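Local coordinates for endoglucanase A (Clostridium acetobutylicum, PDB 3IK2), which probably cleaves internal beta-1,4-glucosidic bonds in cellulose and related beta-glucans, at residues Y65-Y70 with A81-A86; G22-F27 with F381-E386; K59-N64 with S114-N119. One frame throughout, in Å; residues are numbered along the deposited sequence.

Interaction 1 (Y65-Y70 with A81-A86)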
ATOM      1  N   TYR A  65     -19.826  -9.835   8.201  1.00  8.28           N
ATOM      2  CA  TYR A  65     -19.372  -9.101   7.011  1.00  8.36           C
ATOM      3  C   TYR A  65     -18.110  -9.706   6.369  1.00  8.01           C
ATOM      4  O   TYR A  65     -18.033  -9.888   5.148  1.00  7.40           O
ATOM      5  CB  TYR A  65     -19.147  -7.615   7.353  1.00  8.85           C
ATOM      6  CG  TYR A  65     -18.568  -6.802   6.201  1.00  9.49           C
ATOM      7  CD1 TYR A  65     -19.376  -6.383   5.144  1.00 11.20           C
ATOM      8  CD2 TYR A  65     -17.202  -6.442   6.184  1.00  8.81           C
ATOM      9  CE1 TYR A  65     -18.841  -5.633   4.074  1.00 11.10           C
ATOM     10  CE2 TYR A  65     -16.658  -5.714   5.135  1.00  7.59           C
ATOM     11  CZ  TYR A  65     -17.479  -5.316   4.076  1.00 10.30           C
ATOM     12  OH  TYR A  65     -16.945  -4.583   3.035  1.00 10.55           O
ATOM     13  N   TRP A  66     -17.114 -10.019   7.194  1.00  7.66           N
ATOM     14  CA  TRP A  66     -15.884 -10.576   6.638  1.00  7.70           C
ATOM     15  C   TRP A  66     -16.059 -12.007   6.063  1.00  7.78           C
ATOM     16  O   TRP A  66     -15.431 -12.340   5.049  1.00  7.88           O
ATOM     17  CB  TRP A  66     -14.677 -10.401   7.593  1.00  6.55           C
ATOM     18  CG  TRP A  66     -13.806  -9.210   7.190  1.00  7.03           C
ATOM     19  CD1 TRP A  66     -14.150  -8.215   6.306  1.00  6.57           C
ATOM     20  CD2 TRP A  66     -12.479  -8.882   7.663  1.00  4.91           C
ATOM     21  NE1 TRP A  66     -13.123  -7.310   6.190  1.00  6.26           N
ATOM     22  CE2 TRP A  66     -12.089  -7.686   7.011  1.00  4.75           C
ATOM     23  CE3 TRP A  66     -11.594  -9.475   8.580  1.00  4.77           C
ATOM     24  CZ2 TRP A  66     -10.829  -7.057   7.240  1.00  4.30           C
ATOM     25  CZ3 TRP A  66     -10.333  -8.856   8.806  1.00  5.10           C
ATOM     26  CH2 TRP A  66      -9.975  -7.652   8.143  1.00  6.32           C
ATOM     27  N   LEU A  67     -16.927 -12.814   6.677  1.00  7.17           N
ATOM     28  CA  LEU A  67     -17.321 -14.113   6.089  1.00  8.45           C
ATOM     29  C   LEU A  67     -17.886 -13.990   4.663  1.00  8.89           C
ATOM     30  O   LEU A  67     -17.516 -14.758   3.793  1.00  8.36           O
ATOM     31  CB  LEU A  67     -18.311 -14.872   6.999  1.00  9.11           C
ATOM     32  CG  LEU A  67     -17.724 -15.429   8.303  1.00  7.66           C
ATOM     33  CD1 LEU A  67     -18.827 -15.799   9.279  1.00  7.32           C
ATOM     34  CD2 LEU A  67     -16.880 -16.658   8.021  1.00  7.03           C
ATOM     35  N   THR A  68     -18.761 -13.005   4.430  1.00  9.28           N
ATOM     36  CA  THR A  68     -19.340 -12.811   3.095  1.00  9.60           C
ATOM     37  C   THR A  68     -18.368 -12.177   2.094  1.00  9.17           C
ATOM     38  O   THR A  68     -18.245 -12.663   0.983  1.00  9.37           O
ATOM     39  CB  THR A  68     -20.737 -12.065   3.134  1.00 10.64           C
ATOM     40  OG1 THR A  68     -20.574 -10.695   3.555  1.00 11.27           O
ATOM     41  CG2 THR A  68     -21.689 -12.779   4.099  1.00 10.55           C
ATOM     42  N   LEU A  69     -17.665 -11.116   2.509  1.00  9.21           N
ATOM     43  CA  LEU A  69     -16.674 -10.435   1.698  1.00  8.87           C
ATOM     44  C   LEU A  69     -15.594 -11.373   1.150  1.00  9.39           C
ATOM     45  O   LEU A  69     -15.149 -11.227  -0.000  1.00  9.94           O
ATOM     46  CB  LEU A  69     -16.042  -9.255   2.472  1.00  8.65           C
ATOM     47  CG  LEU A  69     -15.100  -8.329   1.686  1.00  8.84           C
ATOM     48  CD1 LEU A  69     -15.856  -7.614   0.555  1.00  9.83           C
ATOM     49  CD2 LEU A  69     -14.326  -7.316   2.566  1.00 10.35           C
ATOM     50  N   TYR A  70     -15.160 -12.313   1.963  1.00  9.91           N
ATOM     51  CA  TYR A  70     -14.079 -13.228   1.559  1.00 10.78           C
ATOM     52  C   TYR A  70     -14.600 -14.576   1.046  1.00 12.29           C
ATOM     53  O   TYR A  70     -13.821 -15.492   0.789  1.00 13.70           O
ATOM     54  CB  TYR A  70     -13.021 -13.341   2.676  1.00  8.86           C
ATOM     55  CG  TYR A  70     -12.271 -12.028   2.813  1.00  7.75           C
ATOM     56  CD1 TYR A  70     -12.619 -11.091   3.777  1.00  5.04           C
ATOM     57  CD2 TYR A  70     -11.247 -11.700   1.923  1.00  7.19           C
ATOM     58  CE1 TYR A  70     -11.937  -9.845   3.860  1.00  6.82           C
ATOM     59  CE2 TYR A  70     -10.570 -10.454   1.991  1.00  7.21           C
ATOM     60  CZ  TYR A  70     -10.927  -9.537   2.953  1.00  7.17           C
ATOM     61  OH  TYR A  70     -10.253  -8.335   3.012  1.00  7.05           O
ATOM     62  N   ALA A  81     -10.297 -18.788  11.670  1.00 10.64           N
ATOM     63  CA  ALA A  81      -9.552 -18.055  10.658  1.00  9.68           C
ATOM     64  C   ALA A  81      -9.985 -18.357   9.227  1.00  8.70           C
ATOM     65  O   ALA A  81      -9.267 -18.057   8.274  1.00  8.81           O
ATOM     66  CB  ALA A  81      -8.039 -18.244  10.846  1.00  8.73           C
ATOM     67  N   SER A  82     -11.177 -18.916   9.069  1.00  8.30           N
ATOM     68  CA  SER A  82     -11.684 -19.245   7.727  1.00  7.97           C
ATOM     69  C   SER A  82     -11.672 -18.043   6.761  1.00  7.61           C
ATOM     70  O   SER A  82     -11.492 -18.218   5.556  1.00  8.04           O
ATOM     71  CB  SER A  82     -13.077 -19.903   7.794  1.00  7.55           C
ATOM     72  OG  SER A  82     -14.090 -18.956   8.098  1.00  9.15           O
ATOM     73  N   VAL A  83     -11.855 -16.836   7.291  1.00  6.71           N
ATOM     74  CA  VAL A  83     -11.762 -15.627   6.498  1.00  6.03           C
ATOM     75  C   VAL A  83     -10.327 -15.468   5.933  1.00  6.21           C
ATOM     76  O   VAL A  83     -10.136 -15.228   4.735  1.00  6.14           O
ATOM     77  CB  VAL A  83     -12.206 -14.374   7.334  1.00  6.23           C
ATOM     78  CG1 VAL A  83     -11.794 -13.044   6.661  1.00  5.92           C
ATOM     79  CG2 VAL A  83     -13.735 -14.392   7.657  1.00  3.94           C
ATOM     80  N   TYR A  84      -9.332 -15.610   6.813  1.00  6.65           N
ATOM     81  CA  TYR A  84      -7.899 -15.497   6.459  1.00  6.10           C
ATOM     82  C   TYR A  84      -7.400 -16.668   5.605  1.00  6.28           C
ATOM     83  O   TYR A  84      -6.567 -16.485   4.709  1.00  6.17           O
ATOM     84  CB  TYR A  84      -7.037 -15.334   7.721  1.00  5.95           C
ATOM     85  CG  TYR A  84      -7.101 -13.943   8.348  1.00  7.14           C
ATOM     86  CD1 TYR A  84      -5.938 -13.291   8.743  1.00  7.01           C
ATOM     87  CD2 TYR A  84      -8.318 -13.288   8.547  1.00  5.27           C
ATOM     88  CE1 TYR A  84      -5.977 -12.041   9.326  1.00  5.35           C
ATOM     89  CE2 TYR A  84      -8.370 -12.028   9.110  1.00  4.66           C
ATOM     90  CZ  TYR A  84      -7.191 -11.414   9.503  1.00  5.69           C
ATOM     91  OH  TYR A  84      -7.225 -10.175  10.088  1.00  6.10           O
ATOM     92  N   THR A  85      -7.883 -17.876   5.877  1.00  6.39           N
ATOM     93  CA  THR A  85      -7.507 -18.985   5.010  1.00  6.75           C
ATOM     94  C   THR A  85      -8.174 -18.901   3.615  1.00  7.18           C
ATOM     95  O   THR A  85      -7.534 -19.178   2.599  1.00  7.87           O
ATOM     96  CB  THR A  85      -7.564 -20.378   5.731  1.00  7.11           C
ATOM     97  OG1 THR A  85      -8.909 -20.726   6.067  1.00  7.43           O
ATOM     98  CG2 THR A  85      -6.724 -20.345   7.028  1.00  2.78           C
ATOM     99  N   ALA A  86      -9.413 -18.433   3.530  1.00  7.83           N
ATOM    100  CA  ALA A  86      -9.994 -18.189   2.199  1.00  7.65           C
ATOM    101  C   ALA A  86      -9.134 -17.143   1.463  1.00  7.62           C
ATOM    102  O   ALA A  86      -8.756 -17.340   0.309  1.00  7.07           O
ATOM    103  CB  ALA A  86     -11.453 -17.724   2.298  1.00  7.65           C
TER
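Tyr65 O is gripped by two donors: Leu69 N, 2.9 Å from Tyr65 O in the regular helical bond, and Thr68 OG1, which comes in above the carbonyl plane. No hydrogen bond crosses to 81-86, where the contact is van der Waals packing, mostly of carbon. Val83 is the wedge. Its CG1, anti to the backbone N (chi1 166°), meets the Tyr70 ring at CD1, 3.6 Å away, while its CG2 lies against the backbone of the facing helix, 3.7 Å from Leu67 N. The Leu67 side chain crosses Val83 at about a right angle and carries its CD2 to 3.6 Å from Ser82 OG, a hydroxyl already bonded to Lys76 O. Within 65-70, Tyr70 CE1 lies over one face of the Trp66 ring, toward its rim; across the contact, Tyr84 OH, itself held by Thr102 O, comes in at the indole edge, 3.6 Å from Trp66 CZ3. Ala86 CB closes the far end against Tyr70 O. The helix axes run nearly parallel, 22° apart. Both helices lie in the connection from strand 34-37 to strand 99-103 of the beta/alpha barrel; helix 82-93 is the helix of this beta-alpha-beta crossover, and short helix 65-69 packs beside it.

Interaction 2 (G22-F27 with F381-E386)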
ATOM      1  N   GLY A  22       0.321  -4.252  -5.367  1.00  5.73           N
ATOM      2  CA  GLY A  22      -0.619  -5.027  -4.578  1.00  5.36           C
ATOM      3  C   GLY A  22      -1.963  -4.344  -4.430  1.00  5.57           C
ATOM      4  O   GLY A  22      -2.143  -3.161  -4.799  1.00  4.80           O
ATOM      5  N   THR A  23      -2.918  -5.091  -3.885  1.00  5.38           N
ATOM      6  CA  THR A  23      -4.241  -4.549  -3.616  1.00  4.50           C
ATOM      7  C   THR A  23      -4.845  -5.071  -2.295  1.00  4.73           C
ATOM      8  O   THR A  23      -4.443  -6.134  -1.814  1.00  5.29           O
ATOM      9  CB  THR A  23      -5.183  -4.805  -4.818  1.00  4.89           C
ATOM     10  OG1 THR A  23      -6.371  -4.000  -4.681  1.00  3.24           O
ATOM     11  CG2 THR A  23      -5.515  -6.321  -4.934  1.00  3.44           C
ATOM     12  N   ASN A  24      -5.789  -4.302  -1.736  1.00  4.75           N
ATOM     13  CA  ASN A  24      -6.695  -4.703  -0.633  1.00  5.10           C
ATOM     14  C   ASN A  24      -8.007  -5.303  -1.174  1.00  5.62           C
ATOM     15  O   ASN A  24      -8.762  -5.931  -0.428  1.00  4.70           O
ATOM     16  CB  ASN A  24      -7.120  -3.488   0.198  1.00  4.95           C
ATOM     17  CG  ASN A  24      -6.040  -2.981   1.139  1.00  6.64           C
ATOM     18  OD1 ASN A  24      -5.932  -3.523   2.265  1.00  6.51           O
ATOM     19  ND2 ASN A  24      -5.354  -1.998   0.772  1.00  6.89           N
ATOM     20  N   GLN A  25      -8.281  -5.050  -2.459  1.00  6.38           N
ATOM     21  CA  GLN A  25      -9.513  -5.467  -3.107  1.00  7.12           C
ATOM     22  C   GLN A  25      -9.161  -6.054  -4.448  1.00  6.80           C
ATOM     23  O   GLN A  25      -8.487  -5.419  -5.251  1.00  6.59           O
ATOM     24  CB  GLN A  25     -10.545  -4.305  -3.268  1.00  7.79           C
ATOM     25  CG  GLN A  25     -11.252  -3.860  -1.955  1.00  7.98           C
ATOM     26  CD  GLN A  25     -10.392  -2.907  -1.141  1.00  8.37           C
ATOM     27  OE1 GLN A  25      -9.543  -2.198  -1.689  1.00  9.79           O
ATOM     28  NE2 GLN A  25     -10.571  -2.920   0.177  1.00  8.43           N
ATOM     29  N   ASP A  26      -9.630  -7.276  -4.688  1.00  6.16           N
ATOM     30  CA  ASP A  26      -9.409  -7.910  -5.980  1.00  6.81           C
ATOM     31  C   ASP A  26     -10.029  -7.179  -7.174  1.00  5.97           C
ATOM     32  O   ASP A  26     -11.117  -6.661  -7.092  1.00  5.16           O
ATOM     33  CB  ASP A  26      -9.852  -9.369  -5.954  1.00  6.26           C
ATOM     34  CG  ASP A  26      -8.903 -10.228  -5.145  1.00 10.22           C
ATOM     35  OD1 ASP A  26      -7.653 -10.004  -5.227  1.00 12.27           O
ATOM     36  OD2 ASP A  26      -9.413 -11.086  -4.401  1.00 11.19           O
ATOM     37  N   PHE A  27      -9.306  -7.222  -8.283  1.00  6.69           N
ATOM     38  CA  PHE A  27      -9.705  -6.647  -9.549  1.00  6.77           C
ATOM     39  C   PHE A  27     -10.269  -7.690 -10.475  1.00  7.83           C
ATOM     40  O   PHE A  27      -9.760  -8.830 -10.550  1.00  8.37           O
ATOM     41  CB  PHE A  27      -8.492  -6.026 -10.198  1.00  6.00           C
ATOM     42  CG  PHE A  27      -7.892  -4.900  -9.399  1.00  6.95           C
ATOM     43  CD1 PHE A  27      -6.553  -4.949  -8.999  1.00  5.83           C
ATOM     44  CD2 PHE A  27      -8.659  -3.784  -9.065  1.00  6.58           C
ATOM     45  CE1 PHE A  27      -5.973  -3.892  -8.299  1.00  4.68           C
ATOM     46  CE2 PHE A  27      -8.097  -2.719  -8.338  1.00  5.22           C
ATOM     47  CZ  PHE A  27      -6.749  -2.780  -7.958  1.00  4.73           C
ATOM     48  N   PHE A 381       6.420  -2.293  -0.378  1.00  8.15           N
ATOM     49  CA  PHE A 381       5.087  -2.902  -0.391  1.00  6.58           C
ATOM     50  C   PHE A 381       4.050  -1.788  -0.552  1.00  6.70           C
ATOM     51  O   PHE A 381       4.150  -0.720   0.073  1.00  6.38           O
ATOM     52  CB  PHE A 381       4.871  -3.681   0.920  1.00  6.48           C
ATOM     53  CG  PHE A 381       3.569  -4.487   0.976  1.00  6.10           C
ATOM     54  CD1 PHE A 381       3.566  -5.852   0.669  1.00  7.25           C
ATOM     55  CD2 PHE A 381       2.367  -3.883   1.374  1.00  3.77           C
ATOM     56  CE1 PHE A 381       2.359  -6.610   0.730  1.00  6.92           C
ATOM     57  CE2 PHE A 381       1.167  -4.622   1.429  1.00  3.79           C
ATOM     58  CZ  PHE A 381       1.163  -5.988   1.099  1.00  4.27           C
ATOM     59  N   ALA A 382       3.054  -2.020  -1.393  1.00  6.30           N
ATOM     60  CA  ALA A 382       1.938  -1.091  -1.464  1.00  6.87           C
ATOM     61  C   ALA A 382       0.679  -1.844  -1.891  1.00  6.70           C
ATOM     62  O   ALA A 382       0.745  -2.712  -2.748  1.00  7.43           O
ATOM     63  CB  ALA A 382       2.247   0.046  -2.438  1.00  5.47           C
ATOM     64  N   THR A 383      -0.433  -1.509  -1.258  1.00  6.02           N
ATOM     65  CA  THR A 383      -1.721  -2.089  -1.538  1.00  5.99           C
ATOM     66  C   THR A 383      -2.764  -0.949  -1.681  1.00  6.48           C
ATOM     67  O   THR A 383      -3.015  -0.155  -0.760  1.00  6.59           O
ATOM     68  CB  THR A 383      -2.142  -3.206  -0.518  1.00  6.53           C
ATOM     69  OG1 THR A 383      -1.781  -2.848   0.816  1.00  6.99           O
ATOM     70  CG2 THR A 383      -1.463  -4.533  -0.833  1.00  4.16           C
ATOM     71  N   TYR A 384      -3.296  -0.844  -2.893  1.00  5.55           N
ATOM     72  CA  TYR A 384      -4.367   0.053  -3.232  1.00  5.86           C
ATOM     73  C   TYR A 384      -5.605  -0.322  -2.407  1.00  6.35           C
ATOM     74  O   TYR A 384      -5.804  -1.500  -2.088  1.00  6.40           O
ATOM     75  CB  TYR A 384      -4.625  -0.154  -4.724  1.00  5.92           C
ATOM     76  CG  TYR A 384      -5.907   0.413  -5.266  1.00  6.29           C
ATOM     77  CD1 TYR A 384      -5.962   1.739  -5.706  1.00  5.55           C
ATOM     78  CD2 TYR A 384      -7.043  -0.381  -5.381  1.00  4.85           C
ATOM     79  CE1 TYR A 384      -7.110   2.261  -6.206  1.00  6.92           C
ATOM     80  CE2 TYR A 384      -8.213   0.139  -5.899  1.00  5.42           C
ATOM     81  CZ  TYR A 384      -8.232   1.467  -6.317  1.00  6.24           C
ATOM     82  OH  TYR A 384      -9.377   2.026  -6.845  1.00  4.67           O
ATOM     83  N   TRP A 385      -6.402   0.694  -2.051  1.00  6.86           N
ATOM     84  CA  TRP A 385      -7.674   0.554  -1.354  1.00  6.29           C
ATOM     85  C   TRP A 385      -8.783   1.154  -2.242  1.00  6.66           C
ATOM     86  O   TRP A 385      -8.714   2.328  -2.614  1.00  7.15           O
ATOM     87  CB  TRP A 385      -7.686   1.238   0.037  1.00  5.54           C
ATOM     88  CG  TRP A 385      -8.964   0.937   0.775  1.00  4.03           C
ATOM     89  CD1 TRP A 385     -10.171   1.587   0.627  1.00  3.98           C
ATOM     90  CD2 TRP A 385      -9.191  -0.109   1.762  1.00  4.12           C
ATOM     91  NE1 TRP A 385     -11.127   0.998   1.443  1.00  5.42           N
ATOM     92  CE2 TRP A 385     -10.552  -0.034   2.149  1.00  5.09           C
ATOM     93  CE3 TRP A 385      -8.370  -1.082   2.366  1.00  5.86           C
ATOM     94  CZ2 TRP A 385     -11.118  -0.916   3.088  1.00  5.08           C
ATOM     95  CZ3 TRP A 385      -8.939  -1.964   3.311  1.00  4.37           C
ATOM     96  CH2 TRP A 385     -10.295  -1.867   3.658  1.00  4.27           C
ATOM     97  N   GLU A 386      -9.774   0.321  -2.564  1.00  5.88           N
ATOM     98  CA  GLU A 386     -10.910   0.650  -3.405  1.00  6.78           C
ATOM     99  C   GLU A 386     -11.858   1.641  -2.740  1.00  7.30           C
ATOM    100  O   GLU A 386     -12.344   1.381  -1.635  1.00  6.65           O
ATOM    101  CB  GLU A 386     -11.677  -0.640  -3.735  1.00  6.29           C
ATOM    102  CG  GLU A 386     -12.925  -0.424  -4.625  1.00  7.33           C
ATOM    103  CD  GLU A 386     -12.628   0.365  -5.854  1.00  8.80           C
ATOM    104  OE1 GLU A 386     -13.476   1.200  -6.244  1.00  7.24           O
ATOM    105  OE2 GLU A 386     -11.543   0.144  -6.448  1.00 10.36           O
TER
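One face of the Trp385 indole carries Gln25 NE2, 3.3 Å above its plane and over its centre, with the amide standing steeply on the ring at 77°. Asn24 approaches the same indole obliquely, its CG 3.2 Å from Trp385 CE3. The Phe27 ring has Gln25 O over one face and Tyr384 CD2 at its edge; the Phe27 and Tyr384 planes meet obliquely, 42° apart. At the Tyr384 edge, in the ring plane, lie Thr23 OG1 and Glu386 OE2. Tyr384 OH bonds Glu386 OE2, which Asn392 ND2 also holds, while Glu386 OE1 takes Asn388 N.

Polar bonds hold Asn24 and Gln25 in place against these rings. Tyr384 O takes two donors from one residue: Asn24 N, 2.8 Å from Tyr384 O and nearly along the C=O axis, and Asn24 ND2, 2.9 Å from that oxygen and well above the carbonyl plane. Gln25 is bent at chi2, which brings OE1 back to Glu386 N at 2.7 Å in an almost straight bond (174°) and leaves NE2 for the indole. Earlier along both strands, Tyr384 N reaches Gly22 O at 3.2 Å, and Gly22 N makes a weak bond to Ala382 O. This parallel pairing of strands 22-23 and 379-384, first and last of eight, is the seam that closes a TIM barrel; the side-chain network sits at their C-terminal ends, where active sites of this fold lie.

Interaction 3 (K59-N64 with S114-N119); sequences KNESDN and SGPLAN
A small three-stranded antiparallel sheet, peripheral to the barrel, has strand 61-63 in the middle and strand 115-116 at one edge; strand 52-53 lines its other side. Ser62 and Gly115 form the hydrogen-bonded pair, with Ser62 N 2.9 Å from Gly115 O in a nearly straight bond (171°) and Gly115 N returning to Ser62 O at 2.8 Å, in the carbonyl plane. Two residues along each chain, Leu117 N donates to Asn60 O over 3.0 Å, coming from above the carbonyl plane. Between these bonds Glu61 and Pro116 make the non-hydrogen-bonded pair, where Glu61 CA also directs a CH to Gly115 O. The extended Glu61 side chain, with CG anti to the backbone N (chi1 -176°), runs alongside the proline ring and points the same way. Beside the hydrogen-bonded pair, Leu117 CD2 lies 3.3 Å from Ser62 OG, a hydroxyl bonded to Asn53 ND2.

Past the sheet, waters take over. One donates to both Lys59 O, at 2.5 Å, and Leu117 O, while a second accepts from Asn60 ND2, 2.6 Å away, and donates to Leu117 O and Asn119 OD1. A third water links the two asparagine side chains again. Three direct bonds therefore set the register, and solvent carries the pairing on where the strands part. Within 59-64, Asp63 OD1 forms a salt bridge with Arg41, and Glu61 OE2 lies 2.5 Å from Asp63 OD2, which suggests that one of the two acids holds a proton and donates it to the other.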
ATOM      1  N   LYS A  59     -22.434   1.803  11.935  1.00 10.08           N
ATOM      2  CA  LYS A  59     -23.387   1.669  13.052  1.00 10.30           C
ATOM      3  C   LYS A  59     -22.941   0.754  14.175  1.00 10.08           C
ATOM      4  O   LYS A  59     -23.785   0.199  14.896  1.00  9.46           O
ATOM      5  CB  LYS A  59     -24.766   1.224  12.563  1.00 10.68           C
ATOM      6  CG  LYS A  59     -25.469   2.262  11.743  1.00 12.56           C
ATOM      7  CD  LYS A  59     -25.639   1.832  10.318  1.00 15.33           C
ATOM      8  CE  LYS A  59     -26.479   2.860   9.543  1.00 16.55           C
ATOM      9  NZ  LYS A  59     -25.990   2.848   8.147  1.00 17.82           N
ATOM     10  N   ASN A  60     -21.620   0.634  14.334  1.00  9.44           N
ATOM     11  CA  ASN A  60     -21.023  -0.230  15.342  1.00  8.68           C
ATOM     12  C   ASN A  60     -21.624  -1.608  15.211  1.00  8.31           C
ATOM     13  O   ASN A  60     -21.938  -2.235  16.205  1.00  7.73           O
ATOM     14  CB  ASN A  60     -21.305   0.328  16.726  1.00  8.61           C
ATOM     15  CG  ASN A  60     -20.449   1.515  17.058  1.00  8.68           C
ATOM     16  OD1 ASN A  60     -19.280   1.559  16.700  1.00  9.61           O
ATOM     17  ND2 ASN A  60     -21.019   2.484  17.779  1.00  8.38           N
ATOM     18  N   GLU A  61     -21.809  -2.059  13.970  1.00  8.41           N
ATOM     19  CA  GLU A  61     -22.492  -3.337  13.715  1.00  8.71           C
ATOM     20  C   GLU A  61     -21.574  -4.563  13.815  1.00  9.14           C
ATOM     21  O   GLU A  61     -20.505  -4.635  13.158  1.00  8.03           O
ATOM     22  CB  GLU A  61     -23.176  -3.299  12.353  1.00  8.49           C
ATOM     23  CG  GLU A  61     -23.988  -4.539  12.031  1.00 10.65           C
ATOM     24  CD  GLU A  61     -24.637  -4.440  10.679  1.00 12.85           C
ATOM     25  OE1 GLU A  61     -25.681  -3.775  10.603  1.00 13.92           O
ATOM     26  OE2 GLU A  61     -24.085  -5.003   9.700  1.00 12.90           O
ATOM     27  N   SER A  62     -22.010  -5.512  14.641  1.00  8.69           N
ATOM     28  CA  SER A  62     -21.349  -6.801  14.778  1.00  8.97           C
ATOM     29  C   SER A  62     -22.070  -7.809  13.896  1.00  9.16           C
ATOM     30  O   SER A  62     -23.290  -7.998  14.005  1.00  7.66           O
ATOM     31  CB  SER A  62     -21.373  -7.266  16.228  1.00  8.88           C
ATOM     32  OG  SER A  62     -20.353  -6.630  16.960  1.00  8.93           O
ATOM     33  N   ASP A  63     -21.308  -8.462  13.025  1.00  8.74           N
ATOM     34  CA  ASP A  63     -21.923  -9.208  11.953  1.00  9.12           C
ATOM     35  C   ASP A  63     -20.945 -10.165  11.251  1.00  8.94           C
ATOM     36  O   ASP A  63     -19.768 -10.312  11.642  1.00  9.79           O
ATOM     37  CB  ASP A  63     -22.569  -8.230  10.943  1.00  8.40           C
ATOM     38  CG  ASP A  63     -21.548  -7.306  10.304  1.00  9.11           C
ATOM     39  OD1 ASP A  63     -20.350  -7.679  10.291  1.00  8.95           O
ATOM     40  OD2 ASP A  63     -21.926  -6.214   9.826  1.00  8.27           O
ATOM     41  N   ASN A  64     -21.444 -10.797  10.202  1.00  8.12           N
ATOM     42  CA  ASN A  64     -20.679 -11.777   9.443  1.00  8.96           C
ATOM     43  C   ASN A  64     -20.035 -11.148   8.190  1.00  8.28           C
ATOM     44  O   ASN A  64     -19.726 -11.852   7.243  1.00  8.38           O
ATOM     45  CB  ASN A  64     -21.600 -12.925   9.006  1.00  9.18           C
ATOM     46  CG  ASN A  64     -22.668 -12.468   7.978  1.00 10.22           C
ATOM     47  OD1 ASN A  64     -22.761 -11.291   7.633  1.00  9.94           O
ATOM     48  ND2 ASN A  64     -23.458 -13.408   7.492  1.00 12.81           N
ATOM     49  N   SER A 114     -24.709  -9.747  16.624  1.00 12.15           N
ATOM     50  CA  SER A 114     -25.990  -9.194  17.094  1.00 13.29           C
ATOM     51  C   SER A 114     -26.393  -7.883  16.435  1.00 13.27           C
ATOM     52  O   SER A 114     -27.396  -7.316  16.815  1.00 14.03           O
ATOM     53  CB  SER A 114     -26.049  -9.067  18.626  1.00 12.36           C
ATOM     54  OG  SER A 114     -24.960  -8.306  19.136  1.00 14.93           O
ATOM     55  N   GLY A 115     -25.630  -7.415  15.448  1.00 13.41           N
ATOM     56  CA  GLY A 115     -26.019  -6.231  14.686  1.00 13.31           C
ATOM     57  C   GLY A 115     -25.520  -4.913  15.281  1.00 13.91           C
ATOM     58  O   GLY A 115     -24.514  -4.898  15.986  1.00 13.90           O
ATOM     59  N   PRO A 116     -26.223  -3.796  15.004  1.00 14.48           N
ATOM     60  CA  PRO A 116     -25.778  -2.502  15.552  1.00 14.97           C
ATOM     61  C   PRO A 116     -25.709  -2.529  17.073  1.00 15.59           C
ATOM     62  O   PRO A 116     -26.666  -2.946  17.718  1.00 16.61           O
ATOM     63  CB  PRO A 116     -26.837  -1.507  15.062  1.00 14.66           C
ATOM     64  CG  PRO A 116     -27.486  -2.156  13.898  1.00 14.28           C
ATOM     65  CD  PRO A 116     -27.439  -3.653  14.178  1.00 14.42           C
ATOM     66  N   LEU A 117     -24.563  -2.141  17.636  1.00 15.62           N
ATOM     67  CA  LEU A 117     -24.379  -2.128  19.086  1.00 15.69           C
ATOM     68  C   LEU A 117     -24.741  -0.769  19.665  1.00 16.30           C
ATOM     69  O   LEU A 117     -24.658   0.268  18.978  1.00 15.89           O
ATOM     70  CB  LEU A 117     -22.938  -2.502  19.439  1.00 15.71           C
ATOM     71  CG  LEU A 117     -22.508  -3.973  19.629  1.00 16.13           C
ATOM     72  CD1 LEU A 117     -23.515  -5.066  19.201  1.00 15.99           C
ATOM     73  CD2 LEU A 117     -21.205  -4.240  19.040  1.00 15.09           C
ATOM     74  N   ALA A 118     -25.184  -0.794  20.919  1.00 17.03           N
ATOM     75  CA  ALA A 118     -25.531   0.418  21.665  1.00 17.98           C
ATOM     76  C   ALA A 118     -24.273   0.949  22.321  1.00 18.73           C
ATOM     77  O   ALA A 118     -23.314   0.204  22.540  1.00 18.19           O
ATOM     78  CB  ALA A 118     -26.602   0.116  22.731  1.00 17.42           C
ATOM     79  N   ASN A 119     -24.289   2.245  22.626  1.00 20.17           N
ATOM     80  CA  ASN A 119     -23.189   2.921  23.318  1.00 21.98           C
ATOM     81  C   ASN A 119     -22.930   2.329  24.679  1.00 22.14           C
ATOM     82  O   ASN A 119     -21.828   2.399  25.198  1.00 23.06           O
ATOM     83  CB  ASN A 119     -23.477   4.411  23.399  1.00 22.02           C
ATOM     84  CG  ASN A 119     -23.429   5.063  22.040  1.00 25.83           C
ATOM     85  OD1 ASN A 119     -22.684   4.603  21.163  1.00 31.48           O
ATOM     86  ND2 ASN A 119     -24.219   6.122  21.836  1.00 28.54           N
TER
HETATM   87  O   HOH W   1     -25.383   1.202  16.511  1.00 17.11           O
HETATM   88  O   HOH W   2     -23.256   2.596  19.109  1.00 14.07           O
HETATM   89  O   HOH W   3     -20.401   5.131  19.234  1.00 16.02           O

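Interaction 2 joins the first and last barrel strands across some 350 residues of chain; the other two contacts are nested inside that span, interaction 1 within interaction 3. Strand 61-63 of interaction 3 leads directly into helix 65-69 of interaction 1, although their centres are about 18 Å apart. Interactions 1 and 2, with centres about 17 Å apart, approach to about 4 Å at their nearest atoms without touching; interaction 3 is remoter, about 27 Å from interaction 2 between centres. Segments 59-64, 65-70 and 81-86 lie between barrel strands 34-37 and 99-103, but 114-119 lies between 99-103 and 174-177, so interaction 3 ties two successive barrel connections together.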